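Local coordinates for protein 33 kDa chaperonin (Thermotoga maritima, PDB 1VQ0) that probably acts as a redox-regulated, zinc-binding chaperone that keeps heat-unfolded and oxidatively damaged proteins from aggregating irreversibly, at residues N79-R84 against V104-N109; G118-G123 against G146-D151. All coordinates share one frame; numbering follows the deposited sequence.

Contact 1. Residues N79-R84 against V104-N109; sequences NGPIRR and VELPLN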
ATOM      1  N   ASN A  79     -12.577 -12.369  -2.807  1.00 32.50           N
ATOM      2  CA  ASN A  79     -12.901 -13.607  -3.484  1.00 32.07           C
ATOM      3  C   ASN A  79     -14.426 -13.911  -3.648  1.00 31.46           C
ATOM      4  O   ASN A  79     -14.772 -14.964  -4.107  1.00 31.45           O
ATOM      5  CB  ASN A  79     -12.179 -14.810  -2.829  1.00 33.16           C
ATOM      6  CG  ASN A  79     -12.724 -15.156  -1.449  1.00 33.05           C
ATOM      7  OD1 ASN A  79     -13.640 -14.511  -0.951  1.00 34.49           O
ATOM      8  ND2 ASN A  79     -12.095 -16.148  -0.792  1.00 36.65           N
ATOM      9  N   GLY A  80     -15.302 -13.011  -3.233  1.00 31.09           N
ATOM     10  CA  GLY A  80     -16.697 -13.139  -3.541  1.00 31.68           C
ATOM     11  C   GLY A  80     -16.970 -12.903  -5.017  1.00 31.08           C
ATOM     12  O   GLY A  80     -16.071 -12.509  -5.735  1.00 29.30           O
ATOM     13  N   PRO A  81     -18.214 -13.134  -5.439  1.00 31.12           N
ATOM     14  CA  PRO A  81     -18.571 -13.161  -6.866  1.00 31.60           C
ATOM     15  C   PRO A  81     -18.580 -11.799  -7.551  1.00 32.62           C
ATOM     16  O   PRO A  81     -18.561 -11.760  -8.786  1.00 31.31           O
ATOM     17  CB  PRO A  81     -19.953 -13.860  -6.869  1.00 32.40           C
ATOM     18  CG  PRO A  81     -20.576 -13.544  -5.533  1.00 32.22           C
ATOM     19  CD  PRO A  81     -19.360 -13.513  -4.591  1.00 33.26           C
ATOM     20  N   ILE A  82     -18.624 -10.688  -6.775  1.00 31.93           N
ATOM     21  CA  ILE A  82     -18.373  -9.363  -7.361  1.00 32.94           C
ATOM     22  C   ILE A  82     -16.897  -9.041  -7.732  1.00 33.38           C
ATOM     23  O   ILE A  82     -16.669  -8.257  -8.641  1.00 32.61           O
ATOM     24  CB  ILE A  82     -19.001  -8.205  -6.555  1.00 32.50           C
ATOM     25  CG1 ILE A  82     -19.451  -7.079  -7.523  1.00 31.91           C
ATOM     26  CG2 ILE A  82     -18.051  -7.702  -5.471  1.00 33.59           C
ATOM     27  CD1 ILE A  82     -20.386  -5.954  -6.903  1.00 29.79           C
ATOM     28  N   ARG A  83     -15.954  -9.641  -6.992  1.00 34.14           N
ATOM     29  CA  ARG A  83     -14.511  -9.686  -7.266  1.00 35.23           C
ATOM     30  C   ARG A  83     -13.751  -8.419  -6.924  1.00 36.71           C
ATOM     31  O   ARG A  83     -12.725  -8.455  -6.232  1.00 36.48           O
ATOM     32  CB  ARG A  83     -14.213 -10.121  -8.699  1.00 35.74           C
ATOM     33  CG  ARG A  83     -14.863 -11.429  -9.117  1.00 40.88           C
ATOM     34  CD  ARG A  83     -14.196 -12.194 -10.319  1.00 51.70           C
ATOM     35  NE  ARG A  83     -13.849 -11.391 -11.508  1.00 58.40           N
ATOM     36  CZ  ARG A  83     -14.694 -11.010 -12.485  1.00 62.66           C
ATOM     37  NH1 ARG A  83     -16.008 -11.294 -12.446  1.00 62.84           N
ATOM     38  NH2 ARG A  83     -14.210 -10.290 -13.501  1.00 62.35           N
ATOM     39  N   ARG A  84     -14.250  -7.298  -7.429  1.00 36.72           N
ATOM     40  CA  ARG A  84     -13.599  -6.011  -7.268  1.00 37.09           C
ATOM     41  C   ARG A  84     -14.589  -4.847  -7.304  1.00 35.59           C
ATOM     42  O   ARG A  84     -15.524  -4.851  -8.095  1.00 33.65           O
ATOM     43  CB  ARG A  84     -12.549  -5.766  -8.376  1.00 37.03           C
ATOM     44  CG  ARG A  84     -11.408  -4.892  -7.850  1.00 41.60           C
ATOM     45  CD  ARG A  84     -10.241  -4.904  -8.718  1.00 43.16           C
ATOM     46  NE  ARG A  84      -9.071  -4.197  -8.185  1.00 44.08           N
ATOM     47  CZ  ARG A  84      -7.869  -4.232  -8.788  1.00 43.63           C
ATOM     48  NH1 ARG A  84      -7.689  -4.913  -9.903  1.00 46.79           N
ATOM     49  NH2 ARG A  84      -6.837  -3.599  -8.310  1.00 41.94           N
ATOM     50  N   VAL A 104     -23.794  -9.344 -10.783  1.00 31.93           N
ATOM     51  CA  VAL A 104     -23.766 -10.236  -9.636  1.00 32.30           C
ATOM     52  C   VAL A 104     -25.125 -10.257  -8.901  1.00 31.84           C
ATOM     53  O   VAL A 104     -25.760  -9.204  -8.693  1.00 30.52           O
ATOM     54  CB  VAL A 104     -22.642  -9.811  -8.639  1.00 32.06           C
ATOM     55  CG1 VAL A 104     -22.952  -8.475  -8.011  1.00 32.30           C
ATOM     56  CG2 VAL A 104     -22.465 -10.892  -7.564  1.00 34.49           C
ATOM     57  N   GLU A 105     -25.548 -11.468  -8.526  1.00 31.65           N
ATOM     58  CA  GLU A 105     -26.727 -11.702  -7.707  1.00 32.85           C
ATOM     59  C   GLU A 105     -26.384 -12.707  -6.617  1.00 32.21           C
ATOM     60  O   GLU A 105     -25.590 -13.605  -6.818  1.00 32.90           O
ATOM     61  CB  GLU A 105     -27.840 -12.325  -8.522  1.00 33.57           C
ATOM     62  CG  GLU A 105     -28.413 -11.484  -9.648  1.00 39.02           C
ATOM     63  CD  GLU A 105     -29.497 -12.261 -10.451  1.00 40.98           C
ATOM     64  OE1 GLU A 105     -29.774 -13.471 -10.189  1.00 44.87           O
ATOM     65  OE2 GLU A 105     -30.069 -11.656 -11.366  1.00 46.89           O
ATOM     66  N   LEU A 106     -27.050 -12.593  -5.489  1.00 31.37           N
ATOM     67  CA  LEU A 106     -26.897 -13.521  -4.359  1.00 29.54           C
ATOM     68  C   LEU A 106     -28.232 -13.499  -3.595  1.00 29.04           C
ATOM     69  O   LEU A 106     -28.996 -12.527  -3.739  1.00 28.95           O
ATOM     70  CB  LEU A 106     -25.819 -12.961  -3.406  1.00 30.06           C
ATOM     71  CG  LEU A 106     -24.343 -13.237  -3.694  1.00 27.39           C
ATOM     72  CD1 LEU A 106     -23.487 -12.657  -2.584  1.00 28.67           C
ATOM     73  CD2 LEU A 106     -24.163 -14.725  -3.775  1.00 26.59           C
ATOM     74  N   PRO A 107     -28.526 -14.517  -2.788  1.00 27.08           N
ATOM     75  CA  PRO A 107     -29.649 -14.437  -1.869  1.00 25.85           C
ATOM     76  C   PRO A 107     -29.460 -13.255  -0.914  1.00 25.11           C
ATOM     77  O   PRO A 107     -28.330 -12.790  -0.679  1.00 24.39           O
ATOM     78  CB  PRO A 107     -29.539 -15.752  -1.076  1.00 26.07           C
ATOM     79  CG  PRO A 107     -28.820 -16.735  -2.084  1.00 24.56           C
ATOM     80  CD  PRO A 107     -27.809 -15.810  -2.674  1.00 27.39           C
ATOM     81  N   LEU A 108     -30.551 -12.748  -0.399  1.00 24.92           N
ATOM     82  CA  LEU A 108     -30.454 -11.784   0.692  1.00 25.08           C
ATOM     83  C   LEU A 108     -29.761 -12.438   1.886  1.00 25.90           C
ATOM     84  O   LEU A 108     -29.833 -13.654   2.065  1.00 25.95           O
ATOM     85  CB  LEU A 108     -31.830 -11.298   1.105  1.00 24.07           C
ATOM     86  CG  LEU A 108     -32.654 -10.608   0.052  1.00 24.29           C
ATOM     87  CD1 LEU A 108     -34.106 -10.458   0.557  1.00 23.11           C
ATOM     88  CD2 LEU A 108     -32.016  -9.278  -0.299  1.00 25.10           C
ATOM     89  N   ASN A 109     -29.108 -11.631   2.722  1.00 27.22           N
ATOM     90  CA  ASN A 109     -28.587 -12.155   4.003  1.00 27.93           C
ATOM     91  C   ASN A 109     -29.752 -12.497   4.941  1.00 27.79           C
ATOM     92  O   ASN A 109     -30.905 -12.261   4.585  1.00 27.61           O
ATOM     93  CB  ASN A 109     -27.557 -11.190   4.623  1.00 28.04           C
ATOM     94  CG  ASN A 109     -28.173  -9.898   5.199  1.00 29.89           C
ATOM     95  OD1 ASN A 109     -29.374  -9.816   5.565  1.00 27.45           O
ATOM     96  ND2 ASN A 109     -27.313  -8.883   5.304  1.00 26.34           N
TER
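V104 stands with CG1 lodged between its own backbone N and carbonyl carbon (chi1 67°), which turns CG2 anti to the N and splits the two methyls between I82 and P81. I82 meets it with CG1 swung well short of exactly anti (chi1 -146°), and the extended chain beyond carries CD1 to 3.8 Å from V104 CG1. The two side chains cross at about a right angle, as do those of V104 and P81, where P81 CG lies 3.8 Å from V104 CG2. Farther out, P81 CG and L106 CD2 reach toward each other, 4.2 Å apart. Proline suits the second position of the type I turn G80-R83, since its ring fixes the phi that the turn needs. An alanine in place of V104 would remove both gamma methyls and would probably open a gap beside P81 CG and I82 CD1. The turn linking antiparallel strands 71-78 and 84-90 thus meets the loop from strand 94-99 to helix 116-120, under helix 46-62 (V51 on I82, L47 and A48 on V104). V104 O is hydrogen-bonded to S45 OG, and P81 O to N101 ND2. With aliphatic side chains making the closest contacts, 79-84 and 104-109 are themselves held by close fit and apolar burial.

Contact 2. Residues G118-G123 against G146-D151; sequences GAIGQG and GEIAED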
ATOM      1  N   GLY A 118     -21.031 -10.809   1.443  1.00 30.58           N
ATOM      2  CA  GLY A 118     -20.970 -12.023   0.626  1.00 30.31           C
ATOM      3  C   GLY A 118     -20.510 -11.691  -0.788  1.00 31.01           C
ATOM      4  O   GLY A 118     -19.738 -12.409  -1.398  1.00 32.84           O
ATOM      5  N   ALA A 119     -20.985 -10.573  -1.338  1.00 31.57           N
ATOM      6  CA  ALA A 119     -20.574 -10.237  -2.709  1.00 31.10           C
ATOM      7  C   ALA A 119     -19.060 -10.040  -2.772  1.00 30.94           C
ATOM      8  O   ALA A 119     -18.417 -10.409  -3.727  1.00 28.64           O
ATOM      9  CB  ALA A 119     -21.270  -9.000  -3.177  1.00 32.30           C
ATOM     10  N   ILE A 120     -18.494  -9.394  -1.740  1.00 31.45           N
ATOM     11  CA  ILE A 120     -17.052  -9.082  -1.724  1.00 29.64           C
ATOM     12  C   ILE A 120     -16.196 -10.271  -1.288  1.00 30.26           C
ATOM     13  O   ILE A 120     -15.102 -10.525  -1.825  1.00 30.08           O
ATOM     14  CB  ILE A 120     -16.807  -7.848  -0.833  1.00 28.81           C
ATOM     15  CG1 ILE A 120     -17.401  -6.606  -1.511  1.00 30.32           C
ATOM     16  CG2 ILE A 120     -15.283  -7.705  -0.473  1.00 26.99           C
ATOM     17  CD1 ILE A 120     -17.476  -5.404  -0.597  1.00 32.77           C
ATOM     18  N   GLY A 121     -16.674 -10.986  -0.296  1.00 31.45           N
ATOM     19  CA  GLY A 121     -15.916 -12.106   0.244  1.00 32.14           C
ATOM     20  C   GLY A 121     -14.685 -11.666   1.020  1.00 32.11           C
ATOM     21  O   GLY A 121     -14.612 -10.529   1.518  1.00 34.79           O
ATOM     22  N   GLN A 122     -13.737 -12.568   1.088  1.00 32.40           N
ATOM     23  CA  GLN A 122     -12.475 -12.426   1.798  1.00 33.57           C
ATOM     24  C   GLN A 122     -11.554 -11.612   0.935  1.00 32.24           C
ATOM     25  O   GLN A 122     -11.363 -11.936  -0.233  1.00 32.30           O
ATOM     26  CB  GLN A 122     -11.782 -13.785   1.987  1.00 33.72           C
ATOM     27  CG  GLN A 122     -12.471 -14.778   2.879  1.00 41.15           C
ATOM     28  CD  GLN A 122     -13.006 -14.130   4.088  1.00 47.20           C
ATOM     29  OE1 GLN A 122     -12.235 -13.719   4.964  1.00 53.58           O
ATOM     30  NE2 GLN A 122     -14.327 -13.956   4.126  1.00 50.57           N
ATOM     31  N   GLY A 123     -10.934 -10.609   1.518  1.00 29.79           N
ATOM     32  CA  GLY A 123     -10.051  -9.761   0.773  1.00 32.08           C
ATOM     33  C   GLY A 123      -9.555  -8.529   1.494  1.00 32.17           C
ATOM     34  O   GLY A 123      -9.429  -8.515   2.712  1.00 31.70           O
ATOM     35  N   GLY A 146     -16.390  -6.276   5.332  1.00 36.07           N
ATOM     36  CA  GLY A 146     -16.877  -6.364   3.929  1.00 36.08           C
ATOM     37  C   GLY A 146     -18.186  -5.638   3.643  1.00 35.59           C
ATOM     38  O   GLY A 146     -18.714  -5.790   2.565  1.00 36.20           O
ATOM     39  N   GLU A 147     -18.675  -4.841   4.612  1.00 34.36           N
ATOM     40  CA  GLU A 147     -19.805  -3.963   4.486  1.00 35.69           C
ATOM     41  C   GLU A 147     -19.407  -2.600   3.944  1.00 35.51           C
ATOM     42  O   GLU A 147     -20.273  -1.764   3.754  1.00 35.87           O
ATOM     43  CB  GLU A 147     -20.398  -3.682   5.898  1.00 37.53           C
ATOM     44  CG  GLU A 147     -20.905  -4.899   6.653  1.00 42.43           C
ATOM     45  CD  GLU A 147     -22.078  -5.555   5.984  1.00 46.36           C
ATOM     46  OE1 GLU A 147     -22.897  -4.824   5.398  1.00 49.00           O
ATOM     47  OE2 GLU A 147     -22.177  -6.796   6.042  1.00 48.92           O
ATOM     48  N   ILE A 148     -18.101  -2.344   3.804  1.00 35.12           N
ATOM     49  CA  ILE A 148     -17.530  -1.081   3.260  1.00 34.37           C
ATOM     50  C   ILE A 148     -17.374   0.064   4.293  1.00 35.00           C
ATOM     51  O   ILE A 148     -16.276   0.569   4.474  1.00 34.68           O
ATOM     52  CB  ILE A 148     -18.239  -0.634   1.896  1.00 35.35           C
ATOM     53  CG1 ILE A 148     -18.133  -1.800   0.899  1.00 34.47           C
ATOM     54  CG2 ILE A 148     -17.531   0.612   1.227  1.00 31.87           C
ATOM     55  CD1 ILE A 148     -18.864  -1.622  -0.390  1.00 35.44           C
ATOM     56  N   ALA A 149     -18.457   0.470   4.959  1.00 33.79           N
ATOM     57  CA  ALA A 149     -18.388   1.564   5.930  1.00 34.14           C
ATOM     58  C   ALA A 149     -17.273   1.269   6.908  1.00 33.61           C
ATOM     59  O   ALA A 149     -16.284   2.019   7.012  1.00 34.31           O
ATOM     60  CB  ALA A 149     -19.743   1.790   6.689  1.00 32.54           C
ATOM     61  N   GLU A 150     -17.412   0.132   7.558  1.00 33.91           N
ATOM     62  CA  GLU A 150     -16.502  -0.221   8.668  1.00 35.85           C
ATOM     63  C   GLU A 150     -15.068  -0.489   8.210  1.00 32.96           C
ATOM     64  O   GLU A 150     -14.135  -0.242   8.948  1.00 33.11           O
ATOM     65  CB  GLU A 150     -17.013  -1.451   9.434  1.00 35.77           C
ATOM     66  CG  GLU A 150     -16.384  -1.558  10.801  1.00 45.48           C
ATOM     67  CD  GLU A 150     -16.796  -2.797  11.572  1.00 50.61           C
ATOM     68  OE1 GLU A 150     -17.601  -3.566  11.014  1.00 53.40           O
ATOM     69  OE2 GLU A 150     -16.267  -2.977  12.713  1.00 53.20           O
ATOM     70  N   ASP A 151     -14.953  -1.113   7.041  1.00 32.54           N
ATOM     71  CA  ASP A 151     -13.679  -1.343   6.397  1.00 32.51           C
ATOM     72  C   ASP A 151     -12.924  -0.007   6.173  1.00 32.37           C
ATOM     73  O   ASP A 151     -11.755   0.071   6.475  1.00 30.66           O
ATOM     74  CB  ASP A 151     -13.872  -2.034   5.092  1.00 33.85           C
ATOM     75  CG  ASP A 151     -14.641  -3.336   5.209  1.00 34.52           C
ATOM     76  OD1 ASP A 151     -14.257  -4.247   5.997  1.00 27.60           O
ATOM     77  OD2 ASP A 151     -15.611  -3.510   4.470  1.00 37.48           O
TER
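The methyl CD1 of I120 meets the flat peptide group that joins G146 to E147 at its oxygen end, 3.4 Å from G146 O, approaching tilted out of the peptide plane instead of lying over its face. The second flat group, the D151 carboxylate, is held at both oxygens by backbone N-H groups. G146 N gives OD1 an almost straight bond (177°, 3.0 Å) on the syn side, and V144 N and S145 N also hydrogen-bond to OD1. I148 N donates to OD2 from the anti side, 31° out of the carboxylate plane, at 2.8 Å; G146 N adds a weak second bond to this oxygen.

I148 is the N-cap of helix 149-160, so D151, at its third position, supplies one half of a capping box; isoleucine has no polar side-chain atom to return the other half. Several N-H groups and the helix start would probably stabilise a buried negative charge here. The same bonds probably help hold the bend that brings I148 up to I120: I148 CG1 lies 4.0 Å from I120 CD1, the side chains crossing at about a right angle. I120 reaches this point because its CG1 is anti to the carbonyl carbon (chi1 -69°) and its chain is extended.

Glycine fits position 146 because a beta carbon would press on the preceding carbonyl O; G121, just past the end of helix 116-120, takes a positive phi that favours glycine.

Both isoleucines pack on I76 of strand 71-78. I120 also touches L143, and I148 touches V116 of helix 116-120 and R54 of helix 46-62, so the pair joins the large sheet to both helices.

How the contacts relate
From the N terminus, strand 71-78 runs into residues 79-84, and contact 1 closes the loop through strands 84-90 and 94-99 when the chain returns at 104-109. Helix 116-120 follows, and contact 2 closes a second loop, through strands 123-130 and 137-142, just ahead of helix 149-160. The loops are in series, neither nested nor crossed, yet the centres of the two contacts are only about 10 Å apart. The contacts meet directly: G80 N probably hydrogen-bonds to I120 O (2.9 Å), and Q122 N to N79 OD1 (2.8 Å). Together they tie helix 116-120 and the start of helix 149-160 to neighbouring strands of one large sheet.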